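Type III effector HopA1 (Pseudomonas syringae pv. tomato str. DC3000, PDB 4RSX) is a type III effector, probably delivered into plant cells to act on host signalling, and is represented here by its C-terminal alpha/beta part. Local coordinates at residues Q5-S10 / N251-N256; L114-Q119 / D185-H190; H142-G147 / S157-I162. All blocks are in the same frame, centred on the assembly; numbering follows the deposited sequence.

How the interactions relate
The three contacts belong to one alpha/beta fold built on an antiparallel sheet. Interaction 3 is the hairpin of strands 140-146 and 158-162, near the middle of that sheet. Interaction 2 runs from the end of the next strand, 111-116, into the residues after it, and ties these to the loop 185-190. The two touch. Ile116 N lies 2.8 Å from Ala158 O and Leu114 N lies 2.9 Å from Leu160 O, both probable hydrogen bonds. Their centres are 13 Å apart. Interaction 1 joins the two chain ends and touches neither. Its centre lies 20 Å from that of interaction 2 and 22 Å from that of interaction 3. In sequence it encloses both.

Interaction 1 of 3, residues Q5-S10 / N251-N256; sequences QSTFNS and NPALRN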
loop_
_atom_site.group_PDB
_atom_site.type_symbol
_atom_site.label_atom_id
_atom_site.label_comp_id
_atom_site.label_asym_id
_atom_site.label_seq_id
_atom_site.Cartn_x
_atom_site.Cartn_y
_atom_site.Cartn_z
ATOM N N GLN A 5 -1.647 -13.274 -15.135
ATOM C CA GLN A 5 -2.430 -14.489 -14.847
ATOM C C GLN A 5 -2.530 -14.778 -13.356
ATOM O O GLN A 5 -3.607 -15.049 -12.834
ATOM C CB GLN A 5 -1.842 -15.704 -15.583
ATOM C CG GLN A 5 -2.065 -15.688 -17.100
ATOM C CD GLN A 5 -1.212 -16.721 -17.831
ATOM O OE1 GLN A 5 -0.364 -17.378 -17.227
ATOM N NE2 GLN A 5 -1.422 -16.856 -19.138
ATOM N N SER A 6 -1.396 -14.727 -12.672
ATOM C CA SER A 6 -1.365 -14.983 -11.242
ATOM C C SER A 6 -2.198 -13.927 -10.507
ATOM O O SER A 6 -2.957 -14.230 -9.582
ATOM C CB SER A 6 0.094 -14.968 -10.769
ATOM O OG SER A 6 0.193 -15.020 -9.354
ATOM N N THR A 7 -2.063 -12.684 -10.945
ATOM C CA THR A 7 -2.797 -11.577 -10.350
ATOM C C THR A 7 -4.316 -11.716 -10.551
ATOM O O THR A 7 -5.088 -11.544 -9.617
ATOM C CB THR A 7 -2.286 -10.235 -10.912
ATOM O OG1 THR A 7 -0.873 -10.128 -10.656
ATOM C CG2 THR A 7 -3.027 -9.065 -10.269
ATOM N N PHE A 8 -4.740 -12.029 -11.770
ATOM C CA PHE A 8 -6.155 -12.192 -12.020
ATOM C C PHE A 8 -6.725 -13.365 -11.226
ATOM O O PHE A 8 -7.843 -13.277 -10.684
ATOM C CB PHE A 8 -6.447 -12.378 -13.506
ATOM C CG PHE A 8 -7.906 -12.475 -13.791
ATOM C CD1 PHE A 8 -8.636 -11.333 -14.086
ATOM C CD2 PHE A 8 -8.579 -13.697 -13.678
ATOM C CE1 PHE A 8 -10.007 -11.403 -14.299
ATOM C CE2 PHE A 8 -9.941 -13.774 -13.885
ATOM C CZ PHE A 8 -10.661 -12.619 -14.206
ATOM N N ASN A 9 -5.982 -14.468 -11.168
ATOM C CA ASN A 9 -6.453 -15.649 -10.436
ATOM C C ASN A 9 -6.694 -15.407 -8.941
ATOM O O ASN A 9 -7.606 -15.997 -8.358
ATOM C CB ASN A 9 -5.518 -16.861 -10.643
ATOM C CG ASN A 9 -5.516 -17.377 -12.092
ATOM O OD1 ASN A 9 -6.486 -17.192 -12.846
ATOM N ND2 ASN A 9 -4.418 -18.033 -12.482
ATOM N N SER A 10 -5.884 -14.560 -8.306
ATOM C CA SER A 10 -6.122 -14.256 -6.879
ATOM C C SER A 10 -7.333 -13.332 -6.738
ATOM O O SER A 10 -8.082 -13.417 -5.770
ATOM C CB SER A 10 -4.895 -13.614 -6.217
ATOM O OG SER A 10 -4.750 -12.252 -6.620
ATOM N N ASN A 251 -5.421 -8.021 -16.071
ATOM C CA ASN A 251 -4.569 -7.787 -14.908
ATOM C C ASN A 251 -5.200 -6.719 -14.008
ATOM O O ASN A 251 -4.968 -5.516 -14.204
ATOM C CB ASN A 251 -3.148 -7.386 -15.347
ATOM C CG ASN A 251 -2.170 -7.315 -14.185
ATOM O OD1 ASN A 251 -2.571 -7.189 -13.020
ATOM N ND2 ASN A 251 -0.873 -7.384 -14.498
ATOM N N PRO A 252 -5.991 -7.159 -13.014
ATOM C CA PRO A 252 -6.748 -6.269 -12.124
ATOM C C PRO A 252 -5.837 -5.322 -11.345
ATOM O O PRO A 252 -6.314 -4.359 -10.747
ATOM C CB PRO A 252 -7.429 -7.239 -11.153
ATOM C CG PRO A 252 -6.560 -8.486 -11.186
ATOM C CD PRO A 252 -6.087 -8.573 -12.605
ATOM N N ALA A 253 -4.537 -5.579 -11.348
ATOM C CA ALA A 253 -3.613 -4.645 -10.705
ATOM C C ALA A 253 -3.428 -3.362 -11.527
ATOM O O ALA A 253 -3.007 -2.335 -10.985
ATOM C CB ALA A 253 -2.263 -5.307 -10.444
ATOM N N LEU A 254 -3.734 -3.413 -12.824
ATOM C CA LEU A 254 -3.384 -2.292 -13.718
ATOM C C LEU A 254 -4.575 -1.475 -14.240
ATOM O O LEU A 254 -5.708 -1.971 -14.300
ATOM C CB LEU A 254 -2.564 -2.799 -14.912
ATOM C CG LEU A 254 -1.398 -3.745 -14.607
ATOM C CD1 LEU A 254 -0.792 -4.270 -15.915
ATOM C CD2 LEU A 254 -0.331 -3.050 -13.749
ATOM N N ARG A 255 -4.302 -0.224 -14.617
ATOM C CA ARG A 255 -5.242 0.598 -15.385
ATOM C C ARG A 255 -5.513 -0.081 -16.700
ATOM O O ARG A 255 -4.621 -0.733 -17.252
ATOM C CB ARG A 255 -4.591 1.906 -15.818
ATOM C CG ARG A 255 -4.482 2.981 -14.807
ATOM C CD ARG A 255 -3.946 4.249 -15.482
ATOM N NE ARG A 255 -2.554 4.078 -15.899
ATOM C CZ ARG A 255 -1.539 4.030 -15.038
ATOM N NH1 ARG A 255 -1.780 4.134 -13.733
ATOM N NH2 ARG A 255 -0.286 3.870 -15.466
ATOM N N ASN A 256 -6.710 0.131 -17.239
ATOM C CA ASN A 256 -7.012 -0.301 -18.599
ATOM C C ASN A 256 -6.172 0.434 -19.647
ATOM O O ASN A 256 -6.022 1.653 -19.585
ATOM C CB ASN A 256 -8.494 -0.117 -18.915
ATOM C CG ASN A 256 -8.870 -0.713 -20.258
ATOM O OD1 ASN A 256 -9.251 -1.880 -20.342
ATOM N ND2 ASN A 256 -8.745 0.081 -21.320
#
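The Phe8 ring meets Pro252 at a slant: its CD1 lies 4.0 Å from Pro252 CD. With CG anti to the backbone N (chi1 -177°), the ring passes obliquely by the proline, and the two side chains cross at about a right angle. Lys239 makes a cation-pi contact with the same ring. The other flat group is the Asn251 amide. Its OD1 lies 3.4 Å from Thr7 CG2 and accepts a hydrogen bond from Ala253 N at 3.0 Å, with the donor tilted 27° from the carbonyl plane. This is an Asx turn. It overlaps a type I turn closed by Leu254 N to Asn251 O. ND2 of Asn251 bonds to Gln196 OE1, so both ends of the amide are held. Thr7 CG2 is the main point of contact, 3.7 Å from Pro252 CG and 3.8 Å from Ala253 CB. Thr7 OG1 is hydrogen-bonded to Ala3 O, within the helix. No hydrogen bond crosses between the segments, so this is buried packing. It sets helix 2-19 against the C-terminal loop. Leu235 and Leu242 of helix 234-245 touch Phe8, and Gln196 of strand 196-199 lies against Thr7 and Ala253.

Interaction 2 of 3, residues L114-Q119 / D185-H190; sequences LTIGVQ and DAFVEH
Gly117, Val118 and Gln119 meet Ala186, Phe187 and Val188 through the backbone, and Val118 and Phe187 form a single beta bridge. Two hydrogen bonds make it. Val188 N gives to Gly117 O at 2.8 Å and is nearly straight (172°), but it comes from well above the carbonyl plane. Gln119 N gives to Ala186 O at 2.9 Å, nearly in line with the C=O bond. Weak CA-H...O contacts run beside them, from Phe187 CA to Gly117 O and from Val118 CA to Ala186 O.

The apolar contacts lie around the Phe187 ring. Val118 CG1 sits over one face in a CH-pi contact, 4.0 Å from the ring centroid and 25° off its normal. This branch is anti to the carbonyl carbon (chi1 -65°), which brings it over the ring face. Ile116 CG2 approaches the ring edge, 4.2 Å from Phe187 CE2. Val188, unlike Phe187, has its CB directed toward segment 114-119: its CG2 rests 3.5 Å from Val118 C and 4.0 Å from Gln119 CG.

A water lies 2.9 Å from Gln119 OE1 and 2.7 Å from Phe187 O, placed to link them. It has too few protons to serve all the acceptors near it, so both bonds need not form at once. Phe187 O also accepts from Lys200 NZ.

The chemistry is that of an isolated beta bridge: two backbone hydrogen bonds pair the segments, apolar packing gathers round Phe187, and a water and the amide oxygen add a polar element near Gln119.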
loop_
_atom_site.group_PDB
_atom_site.type_symbol
_atom_site.label_atom_id
_atom_site.label_comp_id
_atom_site.label_asym_id
_atom_site.label_seq_id
_atom_site.Cartn_x
_atom_site.Cartn_y
_atom_site.Cartn_z
ATOM N N LEU A 114 3.583 0.995 -4.768
ATOM C CA LEU A 114 4.471 -0.114 -4.460
ATOM C C LEU A 114 4.293 -0.484 -2.998
ATOM O O LEU A 114 4.585 0.319 -2.115
ATOM C CB LEU A 114 5.931 0.279 -4.734
ATOM C CG LEU A 114 6.988 -0.813 -4.547
ATOM C CD1 LEU A 114 6.600 -2.075 -5.306
ATOM C CD2 LEU A 114 8.350 -0.307 -5.011
ATOM N N THR A 115 3.801 -1.689 -2.727
ATOM C CA THR A 115 3.621 -2.114 -1.333
ATOM C C THR A 115 4.795 -2.973 -0.899
ATOM O O THR A 115 5.156 -3.948 -1.573
ATOM C CB THR A 115 2.298 -2.875 -1.139
ATOM O OG1 THR A 115 1.204 -1.995 -1.431
ATOM C CG2 THR A 115 2.169 -3.405 0.302
ATOM N N ILE A 116 5.407 -2.610 0.218
ATOM C CA ILE A 116 6.592 -3.324 0.678
ATOM C C ILE A 116 6.334 -4.093 1.981
ATOM O O ILE A 116 5.789 -3.539 2.945
ATOM C CB ILE A 116 7.771 -2.362 0.874
ATOM C CG1 ILE A 116 7.944 -1.489 -0.376
ATOM C CG2 ILE A 116 9.046 -3.128 1.210
ATOM C CD1 ILE A 116 7.779 -0.003 -0.091
ATOM N N GLY A 117 6.732 -5.367 2.006
ATOM C CA GLY A 117 6.507 -6.215 3.161
ATOM C C GLY A 117 7.809 -6.746 3.721
ATOM O O GLY A 117 8.488 -7.537 3.067
ATOM N N VAL A 118 8.176 -6.285 4.916
ATOM C CA VAL A 118 9.344 -6.820 5.622
ATOM C C VAL A 118 8.948 -7.276 7.014
ATOM O O VAL A 118 7.889 -6.888 7.534
ATOM C CB VAL A 118 10.492 -5.787 5.770
ATOM C CG1 VAL A 118 11.056 -5.400 4.423
ATOM C CG2 VAL A 118 10.028 -4.541 6.562
ATOM N N GLN A 119 9.792 -8.107 7.616
ATOM C CA GLN A 119 9.586 -8.487 9.001
ATOM C C GLN A 119 9.755 -7.231 9.853
ATOM O O GLN A 119 10.661 -6.432 9.614
ATOM C CB GLN A 119 10.557 -9.598 9.401
ATOM C CG GLN A 119 10.275 -10.913 8.678
ATOM C CD GLN A 119 11.115 -12.075 9.189
ATOM O OE1 GLN A 119 11.454 -12.995 8.433
ATOM N NE2 GLN A 119 11.436 -12.052 10.475
ATOM N N ASP A 185 16.113 -12.492 2.888
ATOM C CA ASP A 185 15.235 -13.423 3.591
ATOM C C ASP A 185 14.272 -12.696 4.543
ATOM O O ASP A 185 13.292 -13.282 5.007
ATOM C CB ASP A 185 16.042 -14.521 4.330
ATOM C CG ASP A 185 16.817 -13.992 5.569
ATOM O OD1 ASP A 185 16.177 -13.648 6.602
ATOM O OD2 ASP A 185 18.078 -13.959 5.527
ATOM N N ALA A 186 14.537 -11.421 4.824
ATOM C CA ALA A 186 13.702 -10.691 5.774
ATOM C C ALA A 186 12.490 -10.029 5.114
ATOM O O ALA A 186 11.625 -9.471 5.807
ATOM C CB ALA A 186 14.527 -9.668 6.557
ATOM N N PHE A 187 12.434 -10.071 3.783
ATOM C CA PHE A 187 11.235 -9.641 3.073
ATOM C C PHE A 187 10.169 -10.722 3.213
ATOM O O PHE A 187 10.484 -11.916 3.269
ATOM C CB PHE A 187 11.554 -9.331 1.609
ATOM C CG PHE A 187 12.331 -8.050 1.429
ATOM C CD1 PHE A 187 13.706 -8.020 1.626
ATOM C CD2 PHE A 187 11.679 -6.864 1.091
ATOM C CE1 PHE A 187 14.428 -6.835 1.479
ATOM C CE2 PHE A 187 12.390 -5.678 0.937
ATOM C CZ PHE A 187 13.772 -5.665 1.135
ATOM N N VAL A 188 8.912 -10.303 3.307
ATOM C CA VAL A 188 7.823 -11.217 3.633
ATOM C C VAL A 188 7.113 -11.700 2.370
ATOM O O VAL A 188 6.640 -10.884 1.576
ATOM C CB VAL A 188 6.802 -10.511 4.549
ATOM C CG1 VAL A 188 5.550 -11.370 4.745
ATOM C CG2 VAL A 188 7.443 -10.172 5.895
ATOM N N GLU A 189 7.036 -13.015 2.172
ATOM C CA GLU A 189 6.298 -13.545 1.026
ATOM C C GLU A 189 4.799 -13.371 1.227
ATOM O O GLU A 189 4.151 -14.194 1.886
ATOM C CB GLU A 189 6.591 -15.026 0.807
ATOM C CG GLU A 189 5.960 -15.560 -0.483
ATOM C CD GLU A 189 6.462 -14.816 -1.712
ATOM O OE1 GLU A 189 5.676 -14.076 -2.353
ATOM O OE2 GLU A 189 7.656 -14.968 -2.046
ATOM N N HIS A 190 4.241 -12.300 0.672
ATOM C CA HIS A 190 2.791 -12.112 0.719
ATOM C C HIS A 190 2.380 -11.105 -0.327
ATOM O O HIS A 190 3.000 -10.047 -0.450
ATOM C CB HIS A 190 2.342 -11.646 2.106
ATOM C CG HIS A 190 0.901 -11.265 2.178
ATOM N ND1 HIS A 190 0.450 -9.990 1.888
ATOM C CD2 HIS A 190 -0.204 -11.986 2.500
ATOM C CE1 HIS A 190 -0.861 -9.947 2.028
ATOM N NE2 HIS A 190 -1.284 -11.139 2.401
HETATM O O HOH W 1 10.327 -13.103 5.728
#

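Interaction 3 of 3, residues H142-G147 / S157-I162; sequences HGKVIG and SAVLYI
The His142 and Tyr161 rings form an offset stack, with centroids 4.2 Å apart and planes only 4° from parallel. His142 has CG between the backbone N and the carbonyl carbon (chi1 62°), which folds its ring over the neighbouring strand. Its NE2 lies 3.3 Å from Tyr161 CD2. Tyr161 has CG anti to its carbonyl carbon (chi1 -60°). Its ring lies back along its own strand, with Val159 CG1 against the opposite face and His142 O in plane at the edge.

Lys144 stretches fully beyond CG and crosses the phenol end of Tyr161. Its CE comes 3.2 Å from Tyr161 OH and 4.1 Å from Val159 CG2. NZ passes the hydroxyl without a hydrogen bond and instead forms a salt bridge with Asp156. At the end of the strand, Ile146 CG2 packs on Ser157 CB at 3.9 Å. On the other face of the sheet, Val145 CG1 touches Ala158 CB at 4.1 Å, and Leu160 CD2 leans over Gly143 CA.

The backbones run antiparallel. His142 with Tyr161 and Lys144 with Val159 are hydrogen-bonded pairs, and Ile146 N adds a bond to Ser157 O.

This hairpin is flanked by strand 96-101, which hydrogen-bonds through the backbone to Gly143 and Val145, and by strand 111-116, which hydrogen-bonds in the same way to Ala158 and Leu160. Helix 123-136 packs on the Val145 and Leu160 face.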
loop_
_atom_site.group_PDB
_atom_site.type_symbol
_atom_site.label_atom_id
_atom_site.label_comp_id
_atom_site.label_asym_id
_atom_site.label_seq_id
_atom_site.Cartn_x
_atom_site.Cartn_y
_atom_site.Cartn_z
ATOM N N HIS A 142 5.290 10.555 -2.454
ATOM C CA HIS A 142 5.389 10.339 -1.003
ATOM C C HIS A 142 5.348 8.872 -0.640
ATOM O O HIS A 142 5.087 8.011 -1.492
ATOM C CB HIS A 142 4.253 11.028 -0.250
ATOM C CG HIS A 142 2.890 10.516 -0.604
ATOM N ND1 HIS A 142 2.376 10.580 -1.885
ATOM C CD2 HIS A 142 1.914 9.962 0.163
ATOM C CE1 HIS A 142 1.151 10.083 -1.893
ATOM N NE2 HIS A 142 0.847 9.697 -0.666
ATOM N N GLY A 143 5.600 8.588 0.635
ATOM C CA GLY A 143 5.486 7.236 1.132
ATOM C C GLY A 143 4.633 7.242 2.373
ATOM O O GLY A 143 4.376 8.306 2.940
ATOM N N LYS A 144 4.170 6.072 2.802
ATOM C CA LYS A 144 3.571 6.007 4.130
ATOM C C LYS A 144 3.979 4.733 4.854
ATOM O O LYS A 144 4.177 3.678 4.234
ATOM C CB LYS A 144 2.035 6.171 4.088
ATOM C CG LYS A 144 1.268 4.874 3.915
ATOM C CD LYS A 144 -0.269 5.046 3.872
ATOM C CE LYS A 144 -0.910 3.699 3.418
ATOM N NZ LYS A 144 -2.418 3.716 3.273
ATOM N N VAL A 145 4.126 4.845 6.168
ATOM C CA VAL A 145 4.382 3.678 7.000
ATOM C C VAL A 145 3.404 3.672 8.169
ATOM O O VAL A 145 3.102 4.728 8.743
ATOM C CB VAL A 145 5.857 3.637 7.492
ATOM C CG1 VAL A 145 6.799 3.401 6.312
ATOM C CG2 VAL A 145 6.230 4.942 8.192
ATOM N N ILE A 146 2.884 2.489 8.487
ATOM C CA ILE A 146 1.994 2.304 9.629
ATOM C C ILE A 146 2.817 2.390 10.925
ATOM O O ILE A 146 4.016 2.076 10.926
ATOM C CB ILE A 146 1.299 0.927 9.541
ATOM C CG1 ILE A 146 0.168 0.784 10.556
ATOM C CG2 ILE A 146 2.288 -0.182 9.789
ATOM C CD1 ILE A 146 -0.925 1.792 10.418
ATOM N N GLY A 147 2.184 2.836 12.011
ATOM C CA GLY A 147 2.828 2.846 13.314
ATOM C C GLY A 147 3.418 1.492 13.697
ATOM O O GLY A 147 2.875 0.443 13.323
ATOM N N SER A 157 1.429 -1.962 5.352
ATOM C CA SER A 157 2.379 -1.502 6.367
ATOM C C SER A 157 3.348 -0.445 5.832
ATOM O O SER A 157 3.766 0.460 6.573
ATOM C CB SER A 157 3.171 -2.684 6.959
ATOM O OG SER A 157 2.337 -3.497 7.765
ATOM N N ALA A 158 3.717 -0.573 4.553
ATOM C CA ALA A 158 4.586 0.415 3.903
ATOM C C ALA A 158 4.287 0.535 2.409
ATOM O O ALA A 158 4.265 -0.469 1.686
ATOM C CB ALA A 158 6.053 0.069 4.129
ATOM N N VAL A 159 4.058 1.766 1.952
ATOM C CA VAL A 159 3.676 2.007 0.564
ATOM C C VAL A 159 4.410 3.237 -0.015
ATOM O O VAL A 159 4.532 4.278 0.656
ATOM C CB VAL A 159 2.126 2.211 0.398
ATOM C CG1 VAL A 159 1.751 2.277 -1.087
ATOM C CG2 VAL A 159 1.303 1.100 1.091
ATOM N N LEU A 160 4.906 3.108 -1.246
ATOM C CA LEU A 160 5.432 4.251 -1.996
ATOM C C LEU A 160 4.439 4.631 -3.102
ATOM O O LEU A 160 3.940 3.754 -3.826
ATOM C CB LEU A 160 6.798 3.921 -2.602
ATOM C CG LEU A 160 7.949 3.732 -1.610
ATOM C CD1 LEU A 160 9.201 3.245 -2.322
ATOM C CD2 LEU A 160 8.236 5.030 -0.898
ATOM N N TYR A 161 4.139 5.925 -3.225
ATOM C CA TYR A 161 3.194 6.403 -4.239
ATOM C C TYR A 161 3.978 7.033 -5.369
ATOM O O TYR A 161 4.750 7.977 -5.155
ATOM C CB TYR A 161 2.195 7.394 -3.637
ATOM C CG TYR A 161 1.388 6.767 -2.538
ATOM C CD1 TYR A 161 0.133 6.243 -2.788
ATOM C CD2 TYR A 161 1.907 6.649 -1.250
ATOM C CE1 TYR A 161 -0.604 5.634 -1.778
ATOM C CE2 TYR A 161 1.186 6.054 -0.244
ATOM C CZ TYR A 161 -0.071 5.547 -0.513
ATOM O OH TYR A 161 -0.794 4.948 0.492
ATOM N N ILE A 162 3.769 6.498 -6.571
ATOM C CA ILE A 162 4.668 6.720 -7.700
ATOM C C ILE A 162 3.964 7.279 -8.939
ATOM O O ILE A 162 2.954 6.727 -9.394
ATOM C CB ILE A 162 5.339 5.396 -8.106
ATOM C CG1 ILE A 162 6.112 4.805 -6.921
ATOM C CG2 ILE A 162 6.263 5.597 -9.302
ATOM C CD1 ILE A 162 6.594 3.374 -7.149
#